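Local structure of putative prolyl-tRNA synthetase (Leishmania major, 5XIL) at residues Y116-A120 / F237-I243; A289-I295 / G327-D333; V447-A452 / M472-T476. The protein probably charges tRNA(Pro) with L-proline at the expense of ATP, this chain carrying the class II catalytic core, the anticodon-binding domain and the zinc-binding C-terminal domain. All coordinates share one frame; numbering follows the deposited sequence. Where two conformers were deposited one is given.

Interaction 1. Residues Y116-A120 / F237-I243; sequences YPYYA and FGKMFDI
Tyr-116 drives one ring edge-on into two phenylalanine faces, those of Phe-237 and Phe-241, making two T-shaped (edge-to-face) pairs that together form an aromatic cluster where helix 111-122 crosses helix 236-241 in the class II synthetase core. The short helical segments run at 83° to each other. CE2 of Tyr-116 stands over the face of Phe-237, 3.7 Å from its CG and nearer the rim than the centre. Against Phe-241 the ring planes are almost perpendicular, at 89°. CB of Tyr-116 lies over that same ring, a CH-pi contact 3.8 Å from the Phe-241 centroid. CG of Phe-241, anti to its carbonyl carbon (chi1 -75°), turns the ring toward helix 111-122, where CD1 of Phe-241 is also 3.8 Å from CD of Pro-117. The cluster is apolar, but the hydroxyl of Tyr-116 reaches past it to hydrogen-bond His-162, whose ring also meets the tyrosine. Asp-242, with positive phi, leaves helical geometry in a Schellman motif, the N of Ile-243 bonding back to the O of Gly-238 at 3.0 Å. At this turn the chain passes close to helix 111-122: CB of Ala-120 sits 3.5 Å from the O of Phe-241, and, just after it, CD1 of Ile-243 lies 4.0 Å from CB of Tyr-119.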
ATOM      1  N   TYR A 116      -5.012 -14.598  17.485  1.00 19.04           N
ATOM      2  CA  TYR A 116      -4.610 -15.948  17.787  1.00 19.72           C
ATOM      3  C   TYR A 116      -5.788 -16.908  18.059  1.00 19.09           C
ATOM      4  O   TYR A 116      -5.677 -18.114  17.758  1.00 19.10           O
ATOM      5  CB  TYR A 116      -3.543 -15.954  18.867  1.00 20.61           C
ATOM      6  CG  TYR A 116      -2.194 -15.355  18.414  1.00 20.99           C
ATOM      7  CD1 TYR A 116      -1.980 -14.895  17.085  1.00 21.29           C
ATOM      8  CD2 TYR A 116      -1.145 -15.179  19.321  1.00 22.15           C
ATOM      9  CE1 TYR A 116      -0.750 -14.336  16.704  1.00 21.42           C
ATOM     10  CE2 TYR A 116       0.105 -14.667  18.924  1.00 22.73           C
ATOM     11  CZ  TYR A 116       0.313 -14.221  17.632  1.00 23.15           C
ATOM     12  OH  TYR A 116       1.563 -13.660  17.231  1.00 21.60           O
ATOM     13  N   PRO A 117      -6.934 -16.367  18.471  1.00 21.67           N
ATOM     14  CA  PRO A 117      -8.130 -17.248  18.476  1.00 23.08           C
ATOM     15  C   PRO A 117      -8.475 -17.700  17.075  1.00 24.54           C
ATOM     16  O   PRO A 117      -8.917 -18.837  16.890  1.00 22.63           O
ATOM     17  CB  PRO A 117      -9.235 -16.345  19.064  1.00 25.23           C
ATOM     18  CG  PRO A 117      -8.495 -15.389  19.961  1.00 23.43           C
ATOM     19  CD  PRO A 117      -7.149 -15.147  19.279  1.00 23.14           C
ATOM     20  N   TYR A 118      -8.336 -16.823  16.065  1.00 17.84           N
ATOM     21  CA  TYR A 118      -8.578 -17.248  14.723  1.00 18.81           C
ATOM     22  C   TYR A 118      -7.559 -18.242  14.233  1.00 16.92           C
ATOM     23  O   TYR A 118      -7.923 -19.162  13.472  1.00 18.08           O
ATOM     24  CB  TYR A 118      -8.811 -16.037  13.741  1.00 21.64           C
ATOM     25  CG  TYR A 118     -10.135 -15.408  14.051  1.00 24.96           C
ATOM     26  CD1 TYR A 118     -10.269 -14.504  15.090  1.00 30.25           C
ATOM     27  CD2 TYR A 118     -11.286 -15.818  13.378  1.00 28.56           C
ATOM     28  CE1 TYR A 118     -11.517 -13.990  15.476  1.00 34.00           C
ATOM     29  CE2 TYR A 118     -12.541 -15.291  13.716  1.00 36.91           C
ATOM     30  CZ  TYR A 118     -12.657 -14.371  14.783  1.00 39.60           C
ATOM     31  OH  TYR A 118     -13.914 -13.823  15.143  1.00 45.98           O
ATOM     32  N   TYR A 119      -6.293 -18.074  14.614  1.00 16.59           N
ATOM     33  CA  TYR A 119      -5.272 -19.022  14.257  1.00 18.00           C
ATOM     34  C   TYR A 119      -5.699 -20.420  14.774  1.00 18.36           C
ATOM     35  O   TYR A 119      -5.531 -21.426  14.111  1.00 18.66           O
ATOM     36  CB  TYR A 119      -3.906 -18.620  14.848  1.00 19.05           C
ATOM     37  CG  TYR A 119      -3.159 -17.604  13.980  1.00 17.55           C
ATOM     38  CD1 TYR A 119      -3.854 -16.561  13.351  1.00 19.87           C
ATOM     39  CD2 TYR A 119      -1.781 -17.685  13.772  1.00 18.46           C
ATOM     40  CE1 TYR A 119      -3.171 -15.611  12.563  1.00 18.61           C
ATOM     41  CE2 TYR A 119      -1.087 -16.724  12.979  1.00 17.87           C
ATOM     42  CZ  TYR A 119      -1.812 -15.719  12.379  1.00 17.14           C
ATOM     43  OH  TYR A 119      -1.246 -14.772  11.557  1.00 17.62           O
ATOM     44  N   ALA A 120      -6.193 -20.458  15.993  1.00 17.45           N
ATOM     45  CA  ALA A 120      -6.669 -21.731  16.588  1.00 18.56           C
ATOM     46  C   ALA A 120      -7.774 -22.322  15.716  1.00 20.31           C
ATOM     47  O   ALA A 120      -7.736 -23.486  15.407  1.00 19.90           O
ATOM     48  CB  ALA A 120      -7.146 -21.510  18.037  1.00 20.08           C
ATOM     49  N   PHE A 237       2.538 -19.094  22.689  1.00 22.77           N
ATOM     50  CA  PHE A 237       1.213 -18.622  22.409  1.00 21.98           C
ATOM     51  C   PHE A 237       0.238 -19.674  21.999  1.00 21.97           C
ATOM     52  O   PHE A 237      -0.953 -19.516  22.210  1.00 21.19           O
ATOM     53  CB  PHE A 237       1.231 -17.530  21.356  1.00 24.76           C
ATOM     54  CG  PHE A 237       1.642 -16.202  21.919  1.00 26.56           C
ATOM     55  CD1 PHE A 237       0.751 -15.454  22.679  1.00 26.53           C
ATOM     56  CD2 PHE A 237       2.938 -15.720  21.757  1.00 29.79           C
ATOM     57  CE1 PHE A 237       1.116 -14.220  23.207  1.00 30.18           C
ATOM     58  CE2 PHE A 237       3.289 -14.483  22.273  1.00 29.08           C
ATOM     59  CZ  PHE A 237       2.382 -13.728  22.988  1.00 28.40           C
ATOM     60  N   GLY A 238       0.744 -20.742  21.418  1.00 23.60           N
ATOM     61  CA  GLY A 238      -0.117 -21.847  21.038  1.00 25.10           C
ATOM     62  C   GLY A 238      -0.689 -22.475  22.283  1.00 23.61           C
ATOM     63  O   GLY A 238      -1.822 -22.846  22.309  1.00 25.51           O
ATOM     64  N   LYS A 239       0.112 -22.553  23.331  1.00 25.15           N
ATOM     65  CA  LYS A 239      -0.369 -23.039  24.595  1.00 28.76           C
ATOM     66  C   LYS A 239      -1.424 -22.130  25.189  1.00 31.43           C
ATOM     67  O   LYS A 239      -2.465 -22.592  25.598  1.00 35.80           O
ATOM     68  CB  LYS A 239       0.788 -23.178  25.548  1.00 31.30           C
ATOM     69  CG  LYS A 239       1.782 -24.177  25.041  1.00 32.52           C
ATOM     70  CD  LYS A 239       3.008 -24.129  25.924  1.00 39.99           C
ATOM     71  CE  LYS A 239       4.115 -25.023  25.406  1.00 39.80           C
ATOM     72  NZ  LYS A 239       5.264 -24.851  26.337  1.00 42.62           N
ATOM     73  N   MET A 240      -1.194 -20.829  25.190  1.00 32.54           N
ATOM     74  CA  MET A 240      -2.216 -19.897  25.687  1.00 34.79           C
ATOM     75  C   MET A 240      -3.549 -19.985  24.961  1.00 30.55           C
ATOM     76  O   MET A 240      -4.576 -19.872  25.606  1.00 31.10           O
ATOM     77  CB  MET A 240      -1.754 -18.429  25.580  1.00 39.84           C
ATOM     78  CG  MET A 240      -0.750 -17.873  26.600  1.00 46.97           C
ATOM     79  SD  MET A 240      -0.418 -16.090  26.277  1.00 49.26           S
ATOM     80  CE  MET A 240      -2.060 -15.404  26.358  1.00 42.74           C
ATOM     81  N   PHE A 241      -3.531 -20.142  23.625  1.00 23.92           N
ATOM     82  CA  PHE A 241      -4.696 -19.951  22.764  1.00 24.29           C
ATOM     83  C   PHE A 241      -5.187 -21.269  22.196  1.00 25.62           C
ATOM     84  O   PHE A 241      -6.059 -21.301  21.365  1.00 24.18           O
ATOM     85  CB  PHE A 241      -4.369 -18.972  21.622  1.00 22.88           C
ATOM     86  CG  PHE A 241      -4.312 -17.569  22.086  1.00 24.42           C
ATOM     87  CD1 PHE A 241      -5.478 -16.832  22.189  1.00 27.69           C
ATOM     88  CD2 PHE A 241      -3.112 -16.999  22.496  1.00 25.40           C
ATOM     89  CE1 PHE A 241      -5.452 -15.506  22.661  1.00 30.14           C
ATOM     90  CE2 PHE A 241      -3.086 -15.679  22.972  1.00 26.99           C
ATOM     91  CZ  PHE A 241      -4.253 -14.931  23.041  1.00 26.97           C
ATOM     92  N   ASP A 242      -4.640 -22.365  22.715  1.00 27.98           N
ATOM     93  CA  ASP A 242      -5.108 -23.678  22.311  0.54 27.92           C
ATOM     94  C   ASP A 242      -5.032 -23.870  20.778  1.00 26.94           C
ATOM     95  O   ASP A 242      -6.020 -24.314  20.167  1.00 24.98           O
ATOM     96  CB  ASP A 242      -6.534 -23.880  22.858  0.54 28.81           C
ATOM     97  CG  ASP A 242      -6.553 -23.953  24.397  0.54 28.94           C
ATOM     98  OD1 ASP A 242      -5.741 -24.719  24.960  0.54 28.33           O
ATOM     99  OD2 ASP A 242      -7.361 -23.253  25.027  0.54 31.24           O
ATOM    100  N   ILE A 243      -3.892 -23.492  20.211  1.00 21.14           N
ATOM    101  CA  ILE A 243      -3.536 -23.729  18.820  1.00 20.71           C
ATOM    102  C   ILE A 243      -2.798 -25.064  18.832  1.00 20.50           C
ATOM    103  O   ILE A 243      -1.809 -25.245  19.547  1.00 18.85           O
ATOM    104  CB  ILE A 243      -2.654 -22.625  18.262  1.00 18.62           C
ATOM    105  CG1 ILE A 243      -3.336 -21.263  18.455  1.00 18.74           C
ATOM    106  CG2 ILE A 243      -2.415 -22.839  16.737  1.00 19.00           C
ATOM    107  CD1 ILE A 243      -2.418 -20.035  18.229  1.00 17.03           C
TER

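Interaction 2. Residues A289-I295 / G327-D333; sequences ASTQVII and GVRARCD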
ATOM      1  N   ALA A 289      13.358   9.845  -1.900  1.00 10.83           N
ATOM      2  CA  ALA A 289      13.106  11.264  -2.088  1.00 11.19           C
ATOM      3  C   ALA A 289      11.970  11.468  -3.116  1.00 12.77           C
ATOM      4  O   ALA A 289      12.092  11.020  -4.260  1.00 12.69           O
ATOM      5  CB  ALA A 289      14.361  12.025  -2.533  1.00 10.32           C
ATOM      6  N   SER A 290      10.914  12.141  -2.669  1.00 12.83           N
ATOM      7  CA  SER A 290       9.741  12.306  -3.489  1.00 14.10           C
ATOM      8  C   SER A 290      10.134  13.097  -4.750  1.00 13.05           C
ATOM      9  O   SER A 290       9.652  12.807  -5.858  1.00 12.84           O
ATOM     10  CB  SER A 290       8.701  13.094  -2.720  1.00 14.09           C
ATOM     11  OG  SER A 290       7.592  13.208  -3.534  1.00 17.05           O
ATOM     12  N   THR A 291      10.923  14.132  -4.537  1.00 12.45           N
ATOM     13  CA  THR A 291      11.671  14.812  -5.597  1.00 12.99           C
ATOM     14  C   THR A 291      13.143  14.501  -5.415  1.00 13.20           C
ATOM     15  O   THR A 291      13.692  14.763  -4.375  1.00 13.99           O
ATOM     16  CB  THR A 291      11.414  16.306  -5.604  1.00 14.11           C
ATOM     17  OG1 THR A 291      10.039  16.483  -5.881  1.00 13.29           O
ATOM     18  CG2 THR A 291      12.270  17.055  -6.667  1.00 13.22           C
ATOM     19  N   GLN A 292      13.779  13.991  -6.470  1.00 11.13           N
ATOM     20  CA  GLN A 292      15.194  13.616  -6.418  1.00 11.16           C
ATOM     21  C   GLN A 292      16.074  14.762  -6.966  1.00 11.92           C
ATOM     22  O   GLN A 292      17.206  14.973  -6.521  1.00 12.62           O
ATOM     23  CB  GLN A 292      15.372  12.384  -7.253  1.00 11.37           C
ATOM     24  CG  GLN A 292      14.825  11.103  -6.606  1.00 11.12           C
ATOM     25  CD  GLN A 292      14.951   9.905  -7.510  1.00 12.14           C
ATOM     26  OE1 GLN A 292      14.630   9.962  -8.697  1.00 13.39           O
ATOM     27  NE2 GLN A 292      15.480   8.820  -6.979  1.00 12.24           N
ATOM     28  N   VAL A 293      15.515  15.486  -7.914  1.00 12.50           N
ATOM     29  CA  VAL A 293      16.236  16.608  -8.558  1.00 13.15           C
ATOM     30  C   VAL A 293      15.326  17.785  -8.685  1.00 11.71           C
ATOM     31  O   VAL A 293      14.228  17.690  -9.225  1.00 13.88           O
ATOM     32  CB  VAL A 293      16.744  16.229  -9.963  1.00 14.04           C
ATOM     33  CG1 VAL A 293      17.465  17.420 -10.600  1.00 15.93           C
ATOM     34  CG2 VAL A 293      17.512  14.928  -9.991  1.00 14.30           C
ATOM     35  N   ILE A 294      15.758  18.934  -8.193  1.00 11.44           N
ATOM     36  CA  ILE A 294      15.028  20.142  -8.378  1.00 12.87           C
ATOM     37  C   ILE A 294      15.791  21.015  -9.396  1.00 12.77           C
ATOM     38  O   ILE A 294      16.946  21.231  -9.262  1.00 15.03           O
ATOM     39  CB  ILE A 294      14.789  20.909  -7.087  1.00 13.07           C
ATOM     40  CG1 ILE A 294      13.794  22.075  -7.265  1.00 14.36           C
ATOM     41  CG2 ILE A 294      16.062  21.428  -6.463  1.00 13.83           C
ATOM     42  CD1 ILE A 294      12.390  21.632  -7.464  1.00 15.18           C
ATOM     43  N   ILE A 295      15.063  21.575 -10.323  1.00 14.64           N
ATOM     44  CA  ILE A 295      15.642  22.456 -11.403  1.00 13.67           C
ATOM     45  C   ILE A 295      15.221  23.927 -11.136  1.00 14.70           C
ATOM     46  O   ILE A 295      14.043  24.241 -11.095  1.00 15.66           O
ATOM     47  CB  ILE A 295      15.136  21.985 -12.780  1.00 15.79           C
ATOM     48  CG1 ILE A 295      15.451  20.517 -13.018  1.00 15.43           C
ATOM     49  CG2 ILE A 295      15.659  22.892 -13.917  1.00 17.06           C
ATOM     50  CD1 ILE A 295      14.602  19.900 -14.105  1.00 15.58           C
ATOM     51  N   GLY A 327      13.231   8.127 -15.840  1.00 18.74           N
ATOM     52  CA  GLY A 327      13.011   7.479 -14.546  1.00 18.60           C
ATOM     53  C   GLY A 327      13.399   8.321 -13.339  1.00 19.37           C
ATOM     54  O   GLY A 327      13.240   7.858 -12.229  1.00 21.21           O
ATOM     55  N   VAL A 328      13.921   9.537 -13.536  1.00 16.99           N
ATOM     56  CA  VAL A 328      14.402  10.364 -12.423  1.00 17.06           C
ATOM     57  C   VAL A 328      13.261  11.251 -11.994  1.00 16.96           C
ATOM     58  O   VAL A 328      12.546  11.773 -12.862  1.00 17.99           O
ATOM     59  CB  VAL A 328      15.542  11.288 -12.898  1.00 16.26           C
ATOM     60  CG1 VAL A 328      15.880  12.346 -11.826  1.00 16.37           C
ATOM     61  CG2 VAL A 328      16.739  10.435 -13.335  1.00 16.60           C
ATOM     62  N   ARG A 329      13.049  11.388 -10.690  1.00 13.86           N
ATOM     63  CA  ARG A 329      11.973  12.228 -10.182  1.00 13.31           C
ATOM     64  C   ARG A 329      12.452  13.669 -10.153  1.00 14.21           C
ATOM     65  O   ARG A 329      13.055  14.111  -9.175  1.00 13.26           O
ATOM     66  CB  ARG A 329      11.556  11.780  -8.780  1.00 13.06           C
ATOM     67  CG  ARG A 329      10.837  10.440  -8.746  1.00 13.35           C
ATOM     68  CD  ARG A 329      10.166  10.208  -7.402  1.00 14.98           C
ATOM     69  NE  ARG A 329      11.126   9.823  -6.371  1.00 12.84           N
ATOM     70  CZ  ARG A 329      11.793   8.674  -6.363  1.00 13.21           C
ATOM     71  NH1 ARG A 329      11.608   7.790  -7.334  1.00 13.87           N
ATOM     72  NH2 ARG A 329      12.648   8.408  -5.384  1.00 14.79           N
ATOM     73  N   ALA A 330      12.186  14.403 -11.228  1.00 15.26           N
ATOM     74  CA  ALA A 330      12.633  15.787 -11.307  1.00 14.53           C
ATOM     75  C   ALA A 330      11.469  16.719 -11.290  1.00 15.36           C
ATOM     76  O   ALA A 330      10.391  16.366 -11.757  1.00 15.74           O
ATOM     77  CB  ALA A 330      13.468  16.025 -12.584  1.00 16.08           C
ATOM     78  N   ARG A 331      11.703  17.924 -10.835  1.00 16.05           N
ATOM     79  CA  ARG A 331      10.752  18.979 -10.986  1.00 19.80           C
ATOM     80  C   ARG A 331      11.409  20.321 -11.031  1.00 19.02           C
ATOM     81  O   ARG A 331      12.554  20.448 -10.631  1.00 16.66           O
ATOM     82  CB  ARG A 331       9.716  18.890  -9.900  1.00 26.77           C
ATOM     83  CG  ARG A 331      10.129  19.098  -8.527  1.00 31.24           C
ATOM     84  CD  ARG A 331       8.861  19.451  -7.739  1.00 37.53           C
ATOM     85  NE  ARG A 331       8.527  20.841  -8.015  1.00 42.62           N
ATOM     86  CZ  ARG A 331       7.580  21.532  -7.399  1.00 49.66           C
ATOM     87  NH1 ARG A 331       6.845  20.961  -6.436  1.00 47.11           N
ATOM     88  NH2 ARG A 331       7.380  22.802  -7.757  1.00 53.00           N
ATOM     89  N   CYS A 332      10.672  21.337 -11.525  1.00 19.56           N
ATOM     90  CA  CYS A 332      11.116  22.709 -11.473  1.00 21.42           C
ATOM     91  C   CYS A 332      10.560  23.583 -10.362  1.00 22.66           C
ATOM     92  O   CYS A 332       9.483  23.380  -9.900  1.00 24.98           O
ATOM     93  CB  CYS A 332      10.762  23.390 -12.798  1.00 23.59           C
ATOM     94  SG  CYS A 332      11.478  22.535 -14.153  1.00 27.01           S
ATOM     95  N   ASP A 333      11.324  24.556  -9.926  1.00 21.87           N
ATOM     96  CA  ASP A 333      10.816  25.581  -9.042  1.00 22.62           C
ATOM     97  C   ASP A 333      10.913  26.913  -9.822  1.00 23.96           C
ATOM     98  O   ASP A 333      11.987  27.527  -9.880  1.00 22.89           O
ATOM     99  CB  ASP A 333      11.557  25.654  -7.739  1.00 21.32           C
ATOM    100  CG  ASP A 333      10.830  26.516  -6.712  1.00 25.97           C
ATOM    101  OD1 ASP A 333      10.024  27.385  -7.140  1.00 26.71           O
ATOM    102  OD2 ASP A 333      11.010  26.323  -5.491  1.00 26.79           O
TER
HETATM  103  O   HOH W   1      14.578   7.635  -9.936  1.00 19.88           O
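Ala-289 O is gripped side-on by two nitrogens of Arg-329, NE at 2.6 Å and NH2 at 2.9 Å. The oxygen lies in the guanidinium plane, yet from the carbonyl's side the fit is less even: NE is tilted somewhat from the carbonyl plane and NH2 stands well above it. A bend at chi3 (-77°) folds the arginine back toward this acceptor. The Gln-292 amide stacks on a guanidinium face with the planes 20° apart, its CD offset toward the rim. Its OE1 accepts the backbone N-H of Arg-329 at 2.9 Å, in the amide plane and almost straight (175°), and a water that donates to OE1 also donates to Gly-327 O. NE2 has its own acceptor in Pro-286 O, so both ends of the amide are tied down. Arg-329 O in turn takes two donors, the N-H groups of Gln-292 and Val-293. From here the two segments pair as parallel strands of the anticodon-binding domain, 293-297 and 330-332, joined through helix 306-325 as a beta-alpha-beta unit. Val-293 O receives Arg-331 N at 3.0 Å, Arg-331 O receives Ile-295 N, and Ile-295 O receives Asp-333 N. On one face Val-293, Ala-330, Ile-295 and Cys-332 pack together, Ile-295 and Ala-330 also touching helix 306-325. On the other, Ile-294 runs alongside Arg-331, its CD1 3.6 Å from the arginine CG, which is also 3.5 Å from Thr-291 CG2. The Arg-331 guanidinium turns to Cys-332 O, which NH2 reaches at 3.1 Å.

Interaction 3. Residues V447-A452 / M472-T476; sequences VKKDSA and MGAKT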
ATOM      1  N   VAL A 447      25.410  -3.356  35.369  1.00 19.90           N
ATOM      2  CA  VAL A 447      25.916  -2.336  34.418  1.00 17.97           C
ATOM      3  C   VAL A 447      24.970  -1.137  34.333  1.00 16.70           C
ATOM      4  O   VAL A 447      25.412   0.014  34.406  1.00 16.99           O
ATOM      5  CB  VAL A 447      26.195  -2.964  33.064  1.00 16.67           C
ATOM      6  CG1 VAL A 447      26.448  -1.858  32.015  1.00 16.70           C
ATOM      7  CG2 VAL A 447      27.360  -3.927  33.166  1.00 18.29           C
ATOM      8  N   LYS A 448      23.664  -1.384  34.198  1.00 16.30           N
ATOM      9  CA  LYS A 448      22.737  -0.293  34.040  1.00 18.82           C
ATOM     10  C   LYS A 448      22.609   0.533  35.325  1.00 19.28           C
ATOM     11  O   LYS A 448      22.590   1.770  35.342  1.00 17.99           O
ATOM     12  CB  LYS A 448      21.399  -0.825  33.519  1.00 19.74           C
ATOM     13  CG  LYS A 448      20.399   0.246  33.121  1.00 23.27           C
ATOM     14  CD  LYS A 448      19.161  -0.429  32.504  1.00 26.71           C
ATOM     15  CE  LYS A 448      18.265   0.504  31.729  1.00 28.20           C
ATOM     16  NZ  LYS A 448      17.621   1.519  32.594  1.00 29.98           N
ATOM     17  N   LYS A 449      22.584  -0.147  36.454  1.00 20.44           N
ATOM     18  CA  LYS A 449      22.559   0.562  37.728  1.00 22.40           C
ATOM     19  C   LYS A 449      23.780   1.418  38.005  1.00 18.09           C
ATOM     20  O   LYS A 449      23.637   2.571  38.295  1.00 22.29           O
ATOM     21  CB  LYS A 449      22.479  -0.462  38.891  1.00 24.49           C
ATOM     22  CG  LYS A 449      22.537   0.171  40.258  1.00 33.93           C
ATOM     23  CD  LYS A 449      22.429  -0.961  41.321  1.00 39.16           C
ATOM     24  CE  LYS A 449      22.365  -0.435  42.764  1.00 44.33           C
ATOM     25  NZ  LYS A 449      23.605   0.201  43.256  1.00 47.70           N
ATOM     26  N   ASP A 450      24.942   0.826  37.856  1.00 16.71           N
ATOM     27  CA  ASP A 450      26.247   1.451  38.177  1.00 18.12           C
ATOM     28  C   ASP A 450      26.509   2.593  37.207  1.00 17.57           C
ATOM     29  O   ASP A 450      27.022   3.676  37.584  1.00 17.54           O
ATOM     30  CB  ASP A 450      27.386   0.418  38.043  1.00 18.59           C
ATOM     31  CG  ASP A 450      27.445  -0.609  39.199  1.00 21.58           C
ATOM     32  OD1 ASP A 450      26.683  -0.468  40.163  1.00 26.50           O
ATOM     33  OD2 ASP A 450      28.276  -1.511  39.141  1.00 23.02           O
ATOM     34  N   SER A 451      26.174   2.370  35.943  1.00 18.13           N
ATOM     35  CA  SER A 451      26.317   3.455  34.942  1.00 17.63           C
ATOM     36  C   SER A 451      25.339   4.634  35.228  1.00 17.84           C
ATOM     37  O   SER A 451      25.735   5.830  35.156  1.00 19.46           O
ATOM     38  CB  SER A 451      26.196   2.936  33.510  1.00 16.22           C
ATOM     39  OG  SER A 451      24.889   2.456  33.211  1.00 16.58           O
ATOM     40  N   ALA A 452      24.096   4.359  35.578  1.00 18.85           N
ATOM     41  CA  ALA A 452      23.192   5.433  35.952  1.00 20.59           C
ATOM     42  C   ALA A 452      23.680   6.203  37.191  1.00 23.27           C
ATOM     43  O   ALA A 452      23.650   7.432  37.219  1.00 23.10           O
ATOM     44  CB  ALA A 452      21.761   4.981  36.124  1.00 21.44           C
ATOM     45  N   MET A 472      20.228   7.995  31.732  1.00 16.22           N
ATOM     46  CA  MET A 472      21.682   7.944  31.673  1.00 20.09           C
ATOM     47  C   MET A 472      22.273   6.595  31.871  1.00 16.47           C
ATOM     48  O   MET A 472      23.471   6.390  31.508  1.00 14.37           O
ATOM     49  CB  MET A 472      22.331   8.956  32.644  1.00 25.10           C
ATOM     50  CG  MET A 472      21.922  10.389  32.369  1.00 30.89           C
ATOM     51  SD  MET A 472      22.368  10.965  30.711  1.00 37.09           S
ATOM     52  CE  MET A 472      21.183  12.290  30.472  1.00 48.19           C
ATOM     53  N   GLY A 473      21.485   5.608  32.354  1.00 16.15           N
ATOM     54  CA  GLY A 473      22.043   4.275  32.482  1.00 15.15           C
ATOM     55  C   GLY A 473      22.180   3.644  31.098  1.00 13.64           C
ATOM     56  O   GLY A 473      21.344   3.919  30.267  1.00 15.34           O
ATOM     57  N   ALA A 474      23.177   2.780  30.878  1.00 13.01           N
ATOM     58  CA  ALA A 474      23.305   2.059  29.625  1.00 13.24           C
ATOM     59  C   ALA A 474      22.580   0.709  29.703  1.00 15.96           C
ATOM     60  O   ALA A 474      22.836  -0.095  30.612  1.00 16.12           O
ATOM     61  CB  ALA A 474      24.748   1.787  29.354  1.00 15.16           C
ATOM     62  N   LYS A 475      21.758   0.406  28.703  1.00 13.59           N
ATOM     63  CA  LYS A 475      21.175  -0.912  28.629  1.00 14.32           C
ATOM     64  C   LYS A 475      21.895  -1.716  27.595  1.00 14.13           C
ATOM     65  O   LYS A 475      22.763  -1.137  26.860  1.00 12.02           O
ATOM     66  CB  LYS A 475      19.685  -0.797  28.280  1.00 17.47           C
ATOM     67  CG  LYS A 475      19.369  -0.161  26.945  1.00 19.01           C
ATOM     68  CD  LYS A 475      17.844  -0.122  26.950  1.00 23.55           C
ATOM     69  CE  LYS A 475      17.222  -0.241  25.629  1.00 28.33           C
ATOM     70  NZ  LYS A 475      15.770  -0.539  25.920  1.00 33.44           N
ATOM     71  N   THR A 476      21.540  -2.992  27.441  1.00 11.51           N
ATOM     72  CA  THR A 476      22.025  -3.726  26.309  1.00 12.55           C
ATOM     73  C   THR A 476      21.084  -3.360  25.129  1.00 12.31           C
ATOM     74  O   THR A 476      19.865  -3.148  25.280  1.00 12.09           O
ATOM     75  CB  THR A 476      22.086  -5.222  26.454  1.00 12.82           C
ATOM     76  OG1 THR A 476      20.802  -5.713  26.780  1.00 13.30           O
ATOM     77  CG2 THR A 476      23.108  -5.649  27.546  1.00 14.20           C
TER
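Set between its own backbone N and carbonyl carbon (chi1 67°), OG of Ser-451 lies where it can serve the helix and the incoming segment 472-476 together. It donates to Val-447 O, one turn back, at 2.8 Å, and accepts the N-H of Ala-474 at 2.9 Å in a nearly straight bond (169°). Val-447 O also takes the backbone N-H of Ser-451, the hydroxyl and the amide approaching from opposite faces of its plane. The serine thus links a helical carbonyl to the backbone of residues 472-476, and its two bonds would restrict rotation about chi1. Gly-473 lies close against the helix: its CA is 3.5 Å from Ser-451 OG, 3.7 Å from Ala-452 CB and 3.8 Å from Lys-448 O. CG of Lys-448, anti to its backbone N (chi1 -172°), lies 3.5 Å from Ala-474 O, and CB of Lys-448 is closer still at 3.3 Å. Farther out the Lys-448 chain runs beside that of Lys-475, whose ammonium forms a salt bridge with Glu-203. The contact belongs to the zinc-binding C-terminal domain, with Val-447 about 8 Å from the zinc ion by its side chain. Helix 423-428 touches Val-447, Ser-451 and Ala-474, and strand 475-480, whose Thr-476 hydroxyl hydrogen-bonds Glu-444 of helix 441-455, pairs with strand 504-509.

From the N terminus the three contacts follow in series, each closing its loop before the next opens; none nests in or crosses another. Interaction 1 brings together helices 111-122 and 236-241, closing a long, strand-rich loop in the catalytic core. Interaction 2 closes a much shorter one, 31 residues built around helix 306-325, within the anticodon-binding domain. Interaction 3 joins helix 441-455 to strand 475-480 in the C-terminal domain, across a partly unmodelled loop. The sites are well separated: centres of interactions 1 and 2 lie 49 Å apart, and interaction 2 is across the chain's centre from both others. Interactions 1 and 3 approach to about 19 Å between nearest atoms.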